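Local coordinates for protein fumarate lyase (Mesorhizobium sp., PDB 3C8T) that belongs to the fumarate lyase superfamily, whose members are mainly helical enzymes that assemble as tetramers, at residues Q24-R29 and D106-A111; C30-V35 and T112-R117; A36-Q41 and G45-D50; T56-T61 and S88-E93; V207-A212 and L217-I222. All blocks are in the same frame, centred on the assembly; numbering follows the deposited sequence.

Interaction 1 of 5, residues Q24-R29 and D106-A111; sequences QSFISR and DIMDTA
Phe26 reaches from helix 23-43 to helix 104-140 and brings the outer end of its ring, CE1 and CZ, up to Met108 and Ala111, one turn apart. The apolar contacts dominate. CZ of Phe26 lies 3.9 Å from CG of Met108, and the two side chains run slantwise past each other; the methionine bends back at its last torsion, which brings its CE methyl to 4.0 Å from Phe26 CZ. CE1 of the ring sits 3.8 Å from the CB of Ala111. With CG trans to the backbone N (chi1 -178°), the phenyl group extends towards the second helix although the first bond of the side chain does not point that way. Ala111 suits its place because a lone methyl lets the backbones come close: the CA atoms of Arg29 and Ala111 are 5.0 Å apart, and CB of Arg29 packs 3.7 Å from CB of Ala111.

The polar part is modest. Met108 O stands at the ring edge, in its plane, 3.8 Å from Phe26 CE1, and takes a hydrogen bond from Thr112. Arg29 lends this contact chiefly the aliphatic start of its chain; bends at chi2 and chi3 carry the guanidinium away to salt bridges with Asp118 and Glu32.

The short helical segments meet at 115°, their axes 9.4 Å apart; so steep a crossing is consistent with a short contact. Helix 80-91 covers the neighbouring side through Ile80, which touches Met108, and Tyr8 of a second subunit meets the Phe26 ring edge-to-face, so this buried junction also belongs to a subunit interface.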
# COMPACT_ATOMS: atom_id res chain seq x y z
N GLN A 24 26.10 -13.86 -8.36
CA GLN A 24 27.49 -13.81 -8.82
C GLN A 24 28.03 -12.40 -8.70
O GLN A 24 29.14 -12.17 -8.18
CB GLN A 24 27.58 -14.28 -10.28
CG GLN A 24 27.14 -15.78 -10.53
CD GLN A 24 25.64 -16.16 -10.24
OE1 GLN A 24 24.73 -15.32 -10.05
NE2 GLN A 24 25.39 -17.48 -10.23
N SER A 25 27.26 -11.44 -9.20
CA SER A 25 27.63 -10.06 -9.06
C SER A 25 27.69 -9.62 -7.58
O SER A 25 28.63 -8.98 -7.17
CB SER A 25 26.71 -9.17 -9.92
OG SER A 25 27.21 -7.86 -9.89
N PHE A 26 26.71 -9.99 -6.77
CA PHE A 26 26.69 -9.63 -5.33
C PHE A 26 27.95 -10.13 -4.64
O PHE A 26 28.69 -9.36 -4.06
CB PHE A 26 25.44 -10.19 -4.63
CG PHE A 26 25.33 -9.81 -3.17
CD1 PHE A 26 25.13 -8.48 -2.79
CD2 PHE A 26 25.40 -10.79 -2.18
CE1 PHE A 26 25.02 -8.12 -1.44
CE2 PHE A 26 25.29 -10.44 -0.82
CZ PHE A 26 25.11 -9.09 -0.45
N ILE A 27 28.18 -11.44 -4.74
CA ILE A 27 29.39 -12.10 -4.25
C ILE A 27 30.65 -11.41 -4.71
O ILE A 27 31.51 -11.13 -3.89
CB ILE A 27 29.42 -13.63 -4.61
CG1 ILE A 27 28.27 -14.36 -3.90
CG2 ILE A 27 30.83 -14.25 -4.33
CD1 ILE A 27 28.14 -14.03 -2.37
N SER A 28 30.79 -11.11 -6.00
CA SER A 28 32.03 -10.42 -6.43
C SER A 28 32.25 -9.02 -5.76
O SER A 28 33.40 -8.64 -5.45
CB SER A 28 32.17 -10.38 -7.95
OG SER A 28 31.31 -9.40 -8.47
N ARG A 29 31.16 -8.29 -5.50
CA ARG A 29 31.23 -7.03 -4.73
C ARG A 29 31.57 -7.28 -3.26
O ARG A 29 32.23 -6.46 -2.65
CB ARG A 29 29.93 -6.21 -4.77
CG ARG A 29 29.26 -5.95 -6.15
CD ARG A 29 30.20 -5.79 -7.34
NE ARG A 29 31.00 -4.56 -7.31
CZ ARG A 29 30.78 -3.49 -8.07
NH1 ARG A 29 31.57 -2.42 -7.98
NH2 ARG A 29 29.75 -3.47 -8.90
N ASP A 106 27.89 -5.37 7.46
CA ASP A 106 28.85 -4.42 6.87
C ASP A 106 29.14 -4.80 5.42
O ASP A 106 29.08 -3.97 4.54
CB ASP A 106 30.15 -4.42 7.64
CG ASP A 106 30.02 -3.83 9.00
OD1 ASP A 106 29.06 -3.07 9.27
OD2 ASP A 106 30.91 -4.12 9.82
N ILE A 107 29.45 -6.07 5.20
CA ILE A 107 29.85 -6.53 3.87
C ILE A 107 28.66 -6.52 2.93
O ILE A 107 28.81 -6.10 1.76
CB ILE A 107 30.50 -7.95 3.89
CG1 ILE A 107 31.62 -8.05 4.94
CG2 ILE A 107 31.04 -8.30 2.50
CD1 ILE A 107 32.77 -7.01 4.82
N MET A 108 27.50 -6.97 3.43
CA MET A 108 26.25 -7.01 2.64
C MET A 108 25.67 -5.63 2.31
O MET A 108 25.23 -5.42 1.18
CB MET A 108 25.20 -7.88 3.33
CG MET A 108 25.59 -9.37 3.42
SD MET A 108 24.35 -10.49 4.18
CE MET A 108 23.19 -10.53 2.79
N ASP A 109 25.72 -4.69 3.27
CA ASP A 109 25.31 -3.30 3.03
C ASP A 109 26.23 -2.62 2.02
O ASP A 109 25.78 -1.95 1.08
CB ASP A 109 25.39 -2.49 4.33
CG ASP A 109 24.08 -2.50 5.14
OD1 ASP A 109 23.09 -3.11 4.72
OD2 ASP A 109 24.05 -1.87 6.22
N THR A 110 27.52 -2.79 2.23
CA THR A 110 28.52 -2.17 1.35
C THR A 110 28.50 -2.73 -0.05
O THR A 110 28.53 -1.96 -1.00
CB THR A 110 29.95 -2.26 1.94
OG1 THR A 110 30.01 -1.55 3.18
CG2 THR A 110 30.95 -1.63 0.95
N ALA A 111 28.44 -4.05 -0.20
CA ALA A 111 28.25 -4.66 -1.53
C ALA A 111 26.98 -4.20 -2.22
O ALA A 111 26.96 -4.00 -3.44
CB ALA A 111 28.27 -6.18 -1.45

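Interaction 2 of 5, residues C30-V35 and T112-R117; sequences CVETEV and TVLQIR
The carboxylate of Glu32 is the flat group that meets Leu114: the CD1 methyl of Leu114 sits over one face of it, almost straight above the carbon CD at 4.0 Å, and OE1 is 4.1 Å from the same methyl. Glu32 reaches this place by stretching out, with CG trans to the backbone N (chi1 170°) and the chain straight beyond it. Its charge is answered elsewhere, since OE1 forms a salt bridge with NE of Arg29 one turn earlier on the same helix. Arg117 is the nearest opposite charge on the other segment, but its NH2 is 5.2 Å from Glu32 OE2, too far for a direct pair.

Thr33 supplies the other contact. Its OG1 approaches Leu114 CD1 to 3.7 Å, the two side chains passing at a slant. That hydroxyl is engaged with the carbonyl O of Arg29, a bond back to the preceding turn, and can therefore face a hydrocarbon without losing its polar partner. The leucine fits because one methyl of its branched tip, CD1, spans a gap in which the nearest CA atoms, those of Thr33 and Leu114, are still 9.0 Å apart.

The result is a sparse contact, burying 110 Å² in all. A methyl lodges beside polar groups whose OE1 and OG1 have partners within their own helix: cohesion across the gap comes from van der Waals contact, whereas those bonds to Arg29 probably help to hold Glu32 and Thr33 in place.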
# COMPACT_ATOMS: atom_id res chain seq x y z
N CYS A 30 31.11 -8.41 -2.72
CA CYS A 30 31.46 -8.88 -1.38
C CYS A 30 32.95 -9.13 -1.22
O CYS A 30 33.57 -8.67 -0.24
CB CYS A 30 30.65 -10.12 -0.97
SG CYS A 30 28.88 -9.79 -0.51
N VAL A 31 33.54 -9.85 -2.18
CA VAL A 31 34.98 -10.02 -2.27
C VAL A 31 35.67 -8.66 -2.41
O VAL A 31 36.63 -8.36 -1.66
CB VAL A 31 35.38 -10.96 -3.44
CG1 VAL A 31 36.87 -11.16 -3.50
CG2 VAL A 31 34.66 -12.31 -3.33
N GLU A 32 35.19 -7.83 -3.35
CA GLU A 32 35.74 -6.48 -3.55
C GLU A 32 35.83 -5.70 -2.23
O GLU A 32 36.85 -5.07 -1.94
CB GLU A 32 34.97 -5.71 -4.65
CG GLU A 32 35.34 -4.23 -4.73
CD GLU A 32 34.61 -3.44 -5.81
OE1 GLU A 32 33.78 -4.02 -6.58
OE2 GLU A 32 34.88 -2.21 -5.90
N THR A 33 34.79 -5.79 -1.41
CA THR A 33 34.70 -5.10 -0.12
C THR A 33 35.74 -5.66 0.87
O THR A 33 36.43 -4.89 1.55
CB THR A 33 33.28 -5.26 0.45
OG1 THR A 33 32.33 -4.75 -0.50
CG2 THR A 33 33.09 -4.58 1.84
N GLU A 34 35.84 -7.00 0.97
CA GLU A 34 36.76 -7.65 1.92
C GLU A 34 38.23 -7.34 1.60
O GLU A 34 39.04 -7.14 2.50
CB GLU A 34 36.55 -9.15 1.92
CG GLU A 34 35.22 -9.60 2.50
CD GLU A 34 35.25 -9.80 4.02
OE1 GLU A 34 36.28 -9.49 4.67
OE2 GLU A 34 34.23 -10.29 4.55
N VAL A 35 38.56 -7.31 0.31
CA VAL A 35 39.91 -7.01 -0.17
C VAL A 35 40.25 -5.58 0.16
O VAL A 35 41.35 -5.29 0.64
CB VAL A 35 40.03 -7.22 -1.72
CG1 VAL A 35 41.33 -6.59 -2.28
CG2 VAL A 35 39.95 -8.66 -2.06
N THR A 112 25.89 -4.09 -1.45
CA THR A 112 24.62 -3.50 -1.94
C THR A 112 24.83 -2.09 -2.45
O THR A 112 24.35 -1.75 -3.53
CB THR A 112 23.49 -3.57 -0.88
OG1 THR A 112 23.27 -4.94 -0.55
CG2 THR A 112 22.17 -2.95 -1.38
N VAL A 113 25.54 -1.27 -1.67
CA VAL A 113 25.82 0.10 -2.11
C VAL A 113 26.61 0.12 -3.44
O VAL A 113 26.34 0.92 -4.32
CB VAL A 113 26.45 0.95 -0.96
CG1 VAL A 113 27.16 2.18 -1.48
CG2 VAL A 113 25.37 1.35 0.09
N LEU A 114 27.54 -0.81 -3.61
CA LEU A 114 28.30 -0.88 -4.85
C LEU A 114 27.40 -1.20 -6.06
O LEU A 114 27.58 -0.64 -7.15
CB LEU A 114 29.44 -1.92 -4.74
CG LEU A 114 30.52 -1.54 -3.72
CD1 LEU A 114 31.42 -2.74 -3.43
CD2 LEU A 114 31.32 -0.37 -4.20
N GLN A 115 26.46 -2.13 -5.88
CA GLN A 115 25.47 -2.41 -6.91
C GLN A 115 24.58 -1.18 -7.16
O GLN A 115 24.36 -0.81 -8.32
CB GLN A 115 24.64 -3.59 -6.45
CG GLN A 115 25.39 -4.95 -6.45
CD GLN A 115 24.51 -6.04 -5.83
OE1 GLN A 115 23.89 -5.83 -4.80
NE2 GLN A 115 24.43 -7.19 -6.48
N ILE A 116 24.04 -0.57 -6.11
CA ILE A 116 23.26 0.69 -6.24
C ILE A 116 23.99 1.78 -7.06
O ILE A 116 23.35 2.50 -7.85
CB ILE A 116 22.79 1.23 -4.85
CG1 ILE A 116 21.79 0.23 -4.18
CG2 ILE A 116 22.10 2.57 -4.97
CD1 ILE A 116 21.41 0.57 -2.72
N ARG A 117 25.31 1.92 -6.88
CA ARG A 117 26.09 2.81 -7.74
C ARG A 117 25.95 2.46 -9.22
O ARG A 117 25.68 3.34 -10.07
CB ARG A 117 27.56 2.82 -7.33
CG ARG A 117 28.33 3.85 -8.13
CD ARG A 117 29.54 4.36 -7.41
NE ARG A 117 30.47 3.27 -7.15
CZ ARG A 117 31.60 3.42 -6.47
NH1 ARG A 117 31.92 4.61 -5.99
NH2 ARG A 117 32.38 2.37 -6.26

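Interaction 3 of 5, residues A36-Q41 and G45-D50; sequences ALARAQ and GIIPED
Gln41 and Ile46 are joined by the central bond of the contact: the N-H of Ile46 points almost straight at the carbonyl O of Gln41 (2.7 Å, 163° at the hydrogen), with the donor 20° off the carbonyl plane. The same oxygen receives a second, weak bond from Ile47 N at 3.5 Å.

Around this backbone core lies the side chain of Ile47. Its CG1 packs 3.8 Å from CB of Gln41, and its CD1 methyl comes 3.4 Å from Ala38 O and 4.2 Å from Ala38 CB. CG1 stands between the backbone N and the carbonyl carbon (chi1 63°), an arrangement that directs this branch back to the helix. Small Ala38 admits the isoleucine tip beside the helix backbone.

What positions these groups is a Schellman motif ending helix 23-43. Gly45 is its C-prime residue, with the positive phi that glycine adopts easily, and it turns the chain back so that Ile46 meets Gln41. The amide of Gln41 is held by a hydrogen bond from NE2 to Trp100 O.

Pro48 then occupies the N-cap position of helix 49-61, so the turn joins two successive helices; Ala52 of the second touches Ile47, while Val207 of helix 204-215 packs on Ile46.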
# COMPACT_ATOMS: atom_id res chain seq x y z
N ALA A 36 39.31 -4.67 -0.09
CA ALA A 36 39.52 -3.26 0.19
C ALA A 36 39.67 -3.08 1.69
O ALA A 36 40.47 -2.25 2.15
CB ALA A 36 38.38 -2.41 -0.36
N LEU A 37 38.95 -3.87 2.49
CA LEU A 37 39.06 -3.76 3.96
C LEU A 37 40.46 -4.15 4.43
O LEU A 37 41.05 -3.46 5.27
CB LEU A 37 38.01 -4.60 4.66
CG LEU A 37 38.08 -4.72 6.19
CD1 LEU A 37 37.86 -3.38 6.92
CD2 LEU A 37 37.10 -5.73 6.63
N ALA A 38 40.99 -5.24 3.85
CA ALA A 38 42.37 -5.71 4.13
C ALA A 38 43.40 -4.66 3.78
O ALA A 38 44.34 -4.43 4.56
CB ALA A 38 42.66 -6.99 3.36
N ARG A 39 43.21 -4.02 2.62
CA ARG A 39 44.12 -2.98 2.16
C ARG A 39 44.10 -1.76 3.04
O ARG A 39 45.16 -1.21 3.38
CB ARG A 39 43.75 -2.55 0.75
CG ARG A 39 44.96 -2.40 -0.14
CD ARG A 39 45.19 -3.68 -0.92
NE ARG A 39 44.04 -3.96 -1.80
CZ ARG A 39 43.83 -3.36 -2.97
NH1 ARG A 39 44.69 -2.45 -3.44
NH2 ARG A 39 42.75 -3.69 -3.69
N ALA A 40 42.90 -1.32 3.39
CA ALA A 40 42.72 -0.22 4.33
C ALA A 40 43.43 -0.52 5.66
O ALA A 40 44.06 0.34 6.25
CB ALA A 40 41.22 0.06 4.55
N GLN A 41 43.35 -1.75 6.13
CA GLN A 41 43.92 -2.08 7.41
C GLN A 41 45.46 -2.16 7.36
O GLN A 41 46.12 -1.86 8.34
CB GLN A 41 43.27 -3.35 7.94
CG GLN A 41 41.94 -3.05 8.59
CD GLN A 41 41.11 -4.26 8.84
OE1 GLN A 41 41.27 -5.29 8.16
NE2 GLN A 41 40.22 -4.17 9.83
N GLY A 45 48.37 0.11 9.43
CA GLY A 45 49.19 -0.77 10.27
C GLY A 45 48.41 -1.69 11.18
O GLY A 45 48.88 -2.07 12.25
N ILE A 46 47.20 -2.06 10.77
CA ILE A 46 46.34 -2.83 11.68
C ILE A 46 46.51 -4.32 11.46
O ILE A 46 46.37 -5.12 12.40
CB ILE A 46 44.86 -2.34 11.65
CG1 ILE A 46 44.77 -1.03 12.42
CG2 ILE A 46 43.93 -3.36 12.29
CD1 ILE A 46 43.58 -0.22 12.08
N ILE A 47 46.82 -4.68 10.23
CA ILE A 47 47.18 -6.05 9.89
C ILE A 47 48.51 -5.91 9.14
O ILE A 47 48.78 -4.82 8.64
CB ILE A 47 46.09 -6.76 9.03
CG1 ILE A 47 45.91 -6.08 7.67
CG2 ILE A 47 44.74 -6.87 9.80
CD1 ILE A 47 45.33 -7.01 6.62
N PRO A 48 49.35 -6.97 9.11
CA PRO A 48 50.58 -7.02 8.30
C PRO A 48 50.40 -6.70 6.81
O PRO A 48 49.44 -7.17 6.19
CB PRO A 48 51.05 -8.48 8.41
CG PRO A 48 50.04 -9.19 9.26
CD PRO A 48 49.23 -8.17 9.97
N GLU A 49 51.36 -5.97 6.26
CA GLU A 49 51.35 -5.60 4.85
C GLU A 49 51.37 -6.78 3.91
O GLU A 49 50.78 -6.71 2.85
CB GLU A 49 52.51 -4.64 4.53
CG GLU A 49 52.22 -3.19 4.87
CD GLU A 49 53.44 -2.29 4.66
OE1 GLU A 49 54.37 -2.31 5.49
OE2 GLU A 49 53.45 -1.55 3.65
N ASP A 50 52.05 -7.87 4.27
CA ASP A 50 52.07 -9.08 3.43
C ASP A 50 50.79 -9.90 3.52
O ASP A 50 50.44 -10.66 2.63
CB ASP A 50 53.28 -9.98 3.72
CG ASP A 50 53.77 -9.85 5.17
OD1 ASP A 50 53.10 -10.35 6.11
OD2 ASP A 50 54.85 -9.22 5.36

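Interaction 4 of 5, residues T56-T61 and S88-E93; sequences TAAART and SAHAGE
Ala58 presents its methyl to the end of helix 80-91, meeting the methyl of Ala91 at 3.4 Å, tighter than usual for two carbons. The CA atoms of this pair are only 5.0 Å apart, a spacing at which even two methyls are pressed together. The CB of Ala58 also touches the His90 ring at CD2 (3.5 Å), and the CA of Ala58 lies at the ring edge, in its plane. Ala59, on another side of this helix, packs instead on Val31 and Val35 of helix 23-43.

Three residues on from Ala58, Thr61 completes the contact. Its hydroxyl OG1 and NE2 of His90 share a hydrogen bond of 3.0 Å, with OG1 at the edge of the imidazole and in its plane. The hydroxyl sits between the backbone N and the carbonyl carbon of its own residue (chi1 55°), while His90 swings its ring out trans to the backbone N (chi1 -179°); the two side chains cross nearly at a right angle.

The contact thus pairs two kinds of chemistry. Methyl packing accompanies the close approach of the two helices, and a directional bond at the exposed side of the contact probably helps fix how the imidazole is turned, using two polar side chains that are both exposed, where such groups cost little to place.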
# COMPACT_ATOMS: atom_id res chain seq x y z
N THR A 56 45.09 -9.57 -1.45
CA THR A 56 44.83 -8.92 -2.74
C THR A 56 45.10 -9.90 -3.90
O THR A 56 44.21 -10.13 -4.73
CB THR A 56 45.59 -7.60 -2.91
OG1 THR A 56 45.11 -6.66 -1.95
CG2 THR A 56 45.37 -7.03 -4.34
N ALA A 57 46.28 -10.52 -3.91
CA ALA A 57 46.62 -11.51 -4.95
C ALA A 57 45.71 -12.73 -5.00
O ALA A 57 45.34 -13.19 -6.08
CB ALA A 57 48.11 -11.95 -4.86
N ALA A 58 45.34 -13.27 -3.84
CA ALA A 58 44.45 -14.44 -3.88
C ALA A 58 43.11 -14.07 -4.54
O ALA A 58 42.55 -14.85 -5.32
CB ALA A 58 44.22 -15.02 -2.47
N ALA A 59 42.59 -12.88 -4.22
CA ALA A 59 41.33 -12.41 -4.80
C ALA A 59 41.39 -12.22 -6.33
O ALA A 59 40.40 -12.47 -6.99
CB ALA A 59 40.84 -11.13 -4.11
N ARG A 60 42.54 -11.80 -6.88
CA ARG A 60 42.67 -11.66 -8.36
C ARG A 60 42.39 -12.98 -9.06
O ARG A 60 41.75 -13.01 -10.12
CB ARG A 60 44.04 -11.13 -8.79
CG ARG A 60 44.38 -9.74 -8.27
CD ARG A 60 45.71 -9.26 -8.79
NE ARG A 60 45.64 -8.85 -10.18
CZ ARG A 60 46.69 -8.70 -10.98
NH1 ARG A 60 47.92 -8.97 -10.54
NH2 ARG A 60 46.52 -8.30 -12.23
N THR A 61 42.80 -14.09 -8.44
CA THR A 61 42.64 -15.43 -9.02
C THR A 61 41.42 -16.19 -8.49
O THR A 61 41.13 -17.29 -8.97
CB THR A 61 43.95 -16.29 -8.88
OG1 THR A 61 44.36 -16.35 -7.51
CG2 THR A 61 45.11 -15.67 -9.71
N SER A 88 39.46 -17.60 2.40
CA SER A 88 40.57 -17.87 3.30
C SER A 88 41.38 -19.09 2.80
O SER A 88 42.61 -19.03 2.69
CB SER A 88 40.07 -18.07 4.73
OG SER A 88 41.11 -18.55 5.57
N ALA A 89 40.67 -20.18 2.51
CA ALA A 89 41.25 -21.41 1.99
C ALA A 89 42.13 -21.13 0.77
O ALA A 89 43.25 -21.64 0.67
CB ALA A 89 40.14 -22.39 1.61
N HIS A 90 41.63 -20.30 -0.14
CA HIS A 90 42.35 -19.97 -1.35
C HIS A 90 43.61 -19.15 -1.10
O HIS A 90 44.57 -19.29 -1.84
CB HIS A 90 41.41 -19.22 -2.28
CG HIS A 90 42.02 -18.85 -3.59
ND1 HIS A 90 41.92 -19.65 -4.71
CD2 HIS A 90 42.70 -17.74 -3.98
CE1 HIS A 90 42.53 -19.06 -5.72
NE2 HIS A 90 43.01 -17.91 -5.30
N ALA A 91 43.59 -18.28 -0.08
CA ALA A 91 44.71 -17.34 0.16
C ALA A 91 45.85 -17.92 1.01
O ALA A 91 46.89 -17.25 1.19
CB ALA A 91 44.20 -16.04 0.79
N GLY A 92 45.65 -19.11 1.58
CA GLY A 92 46.62 -19.68 2.50
C GLY A 92 46.73 -18.92 3.80
O GLY A 92 45.72 -18.55 4.40
N GLU A 93 47.96 -18.69 4.26
CA GLU A 93 48.19 -18.06 5.56
C GLU A 93 47.67 -16.62 5.70
O GLU A 93 47.15 -16.24 6.75
CB GLU A 93 49.67 -18.11 5.94
CG GLU A 93 50.09 -19.45 6.57
CD GLU A 93 49.47 -19.66 7.95
OE1 GLU A 93 49.81 -18.86 8.87
OE2 GLU A 93 48.66 -20.62 8.10

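Interaction 5 of 5, residues V207-A212 and L217-I222; sequences VQRELA and LGVPSI
Ala212 O accepts a hydrogen bond of 2.8 Å from Leu217 N, nearly straight at the hydrogen (168°), and thereby ties the chain leaving helix 204-215 to the helix's last turns; beyond it, residues 217-220 run in an extended, irregular course back along the helix. The methyl of Ala212 then fills the angle between the two: its CB is 3.5 Å from Gly218 O and 3.6 Å from CG2 of Val219, and its small size suits so close a return.

Val219 straddles the helix surface with both its methyls. With CG1 trans to the backbone N (chi1 178°), that branch reaches OE1 of Gln208 at 3.6 Å and CG of Arg209 at 3.9 Å, so the arginine contributes hydrocarbon here. Gln208, extended beyond CG, also lies against the Pro220 ring. One water lies 2.6 Å from Gln208 OE1 and 2.8 Å from Pro220 O, placed to bridge them, although more acceptors surround it than it has protons; Gln208 NE2 bonds to Phe190 O.

Leu217 packs on Val113, Leu114 and Arg117 of helix 104-140, and Asn438 of a third subunit bonds to Ser221 O, placing this loop between that helix and a subunit interface.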
# COMPACT_ATOMS: atom_id res chain seq x y z
N VAL A 207 39.75 3.05 10.03
CA VAL A 207 39.48 1.96 9.07
C VAL A 207 38.28 2.29 8.14
O VAL A 207 38.38 2.17 6.92
CB VAL A 207 39.23 0.66 9.81
CG1 VAL A 207 38.90 -0.49 8.83
CG2 VAL A 207 40.45 0.32 10.68
N GLN A 208 37.18 2.73 8.76
CA GLN A 208 35.92 3.03 8.06
C GLN A 208 36.13 4.08 6.97
O GLN A 208 35.65 3.91 5.83
CB GLN A 208 34.85 3.51 9.08
CG GLN A 208 33.48 3.72 8.47
CD GLN A 208 32.55 4.44 9.38
OE1 GLN A 208 32.48 5.66 9.34
NE2 GLN A 208 31.81 3.69 10.22
N ARG A 209 36.83 5.15 7.32
CA ARG A 209 37.21 6.20 6.39
C ARG A 209 38.18 5.76 5.29
O ARG A 209 38.00 6.11 4.12
CB ARG A 209 37.81 7.37 7.17
CG ARG A 209 36.80 8.09 8.00
CD ARG A 209 37.48 8.92 9.06
NE ARG A 209 36.50 9.62 9.89
CZ ARG A 209 36.77 10.11 11.10
NH1 ARG A 209 37.99 9.96 11.61
NH2 ARG A 209 35.82 10.73 11.80
N GLU A 210 39.23 5.02 5.66
CA GLU A 210 40.12 4.44 4.67
C GLU A 210 39.42 3.54 3.66
O GLU A 210 39.72 3.56 2.46
CB GLU A 210 41.26 3.67 5.34
CG GLU A 210 42.50 4.48 5.50
CD GLU A 210 42.89 5.20 4.20
OE1 GLU A 210 43.31 4.52 3.22
OE2 GLU A 210 42.75 6.45 4.18
N LEU A 211 38.50 2.73 4.18
CA LEU A 211 37.71 1.81 3.38
C LEU A 211 36.80 2.54 2.39
O LEU A 211 36.68 2.12 1.25
CB LEU A 211 36.91 0.89 4.30
CG LEU A 211 35.95 -0.11 3.66
CD1 LEU A 211 36.73 -1.10 2.86
CD2 LEU A 211 35.17 -0.82 4.75
N ALA A 212 36.20 3.64 2.80
CA ALA A 212 35.38 4.45 1.90
C ALA A 212 36.26 4.92 0.73
O ALA A 212 35.85 4.88 -0.44
CB ALA A 212 34.80 5.61 2.66
N LEU A 217 33.65 5.54 -2.04
CA LEU A 217 32.32 5.84 -1.50
C LEU A 217 32.41 6.98 -0.50
O LEU A 217 33.52 7.30 -0.00
CB LEU A 217 31.74 4.58 -0.82
CG LEU A 217 31.41 3.42 -1.77
CD1 LEU A 217 31.16 2.14 -1.02
CD2 LEU A 217 30.21 3.76 -2.77
N GLY A 218 31.28 7.62 -0.17
CA GLY A 218 31.34 8.60 0.95
C GLY A 218 31.53 7.85 2.28
O GLY A 218 31.49 6.61 2.31
N VAL A 219 31.71 8.60 3.35
CA VAL A 219 31.76 8.12 4.71
C VAL A 219 30.43 8.53 5.38
O VAL A 219 30.07 9.70 5.34
CB VAL A 219 32.95 8.78 5.50
CG1 VAL A 219 33.00 8.34 6.98
CG2 VAL A 219 34.32 8.49 4.81
N PRO A 220 29.70 7.57 5.98
CA PRO A 220 28.46 7.92 6.68
C PRO A 220 28.75 8.76 7.92
O PRO A 220 29.87 8.70 8.49
CB PRO A 220 27.93 6.55 7.13
CG PRO A 220 29.16 5.71 7.33
CD PRO A 220 29.99 6.13 6.11
N SER A 221 27.77 9.54 8.36
CA SER A 221 27.93 10.29 9.60
C SER A 221 28.11 9.32 10.81
O SER A 221 28.86 9.60 11.75
CB SER A 221 26.72 11.18 9.83
OG SER A 221 25.54 10.48 9.53
N ILE A 222 27.39 8.19 10.75
CA ILE A 222 27.41 7.13 11.75
C ILE A 222 26.78 5.86 11.11
O ILE A 222 26.06 5.93 10.08
CB ILE A 222 26.67 7.57 13.08
CG1 ILE A 222 26.93 6.61 14.26
CG2 ILE A 222 25.14 7.78 12.82
CD1 ILE A 222 26.57 7.22 15.63
O HOH W 1 31.58 7.85 10.48

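Interactions 1 and 2 join the same pair of helices, 23-43 and 104-140, and touch each other; both are buried, yet the first is aromatic and aliphatic packing whereas the second is one leucine tip beside polar groups. Interactions 3 and 5 are local returns tied by a backbone bond, the former largely buried, the latter partly so and with a water placed to bridge helix and loop. Interaction 4, also only partly buried, adds a histidine-threonine bond to methyl contacts. Helix 23-43 connects the set: its Val35 meets Ala59 of interaction 4, and its Leu37 meets Val207 of interaction 5, although interactions 4 and 5 themselves lie about 25 Å apart, centre to centre.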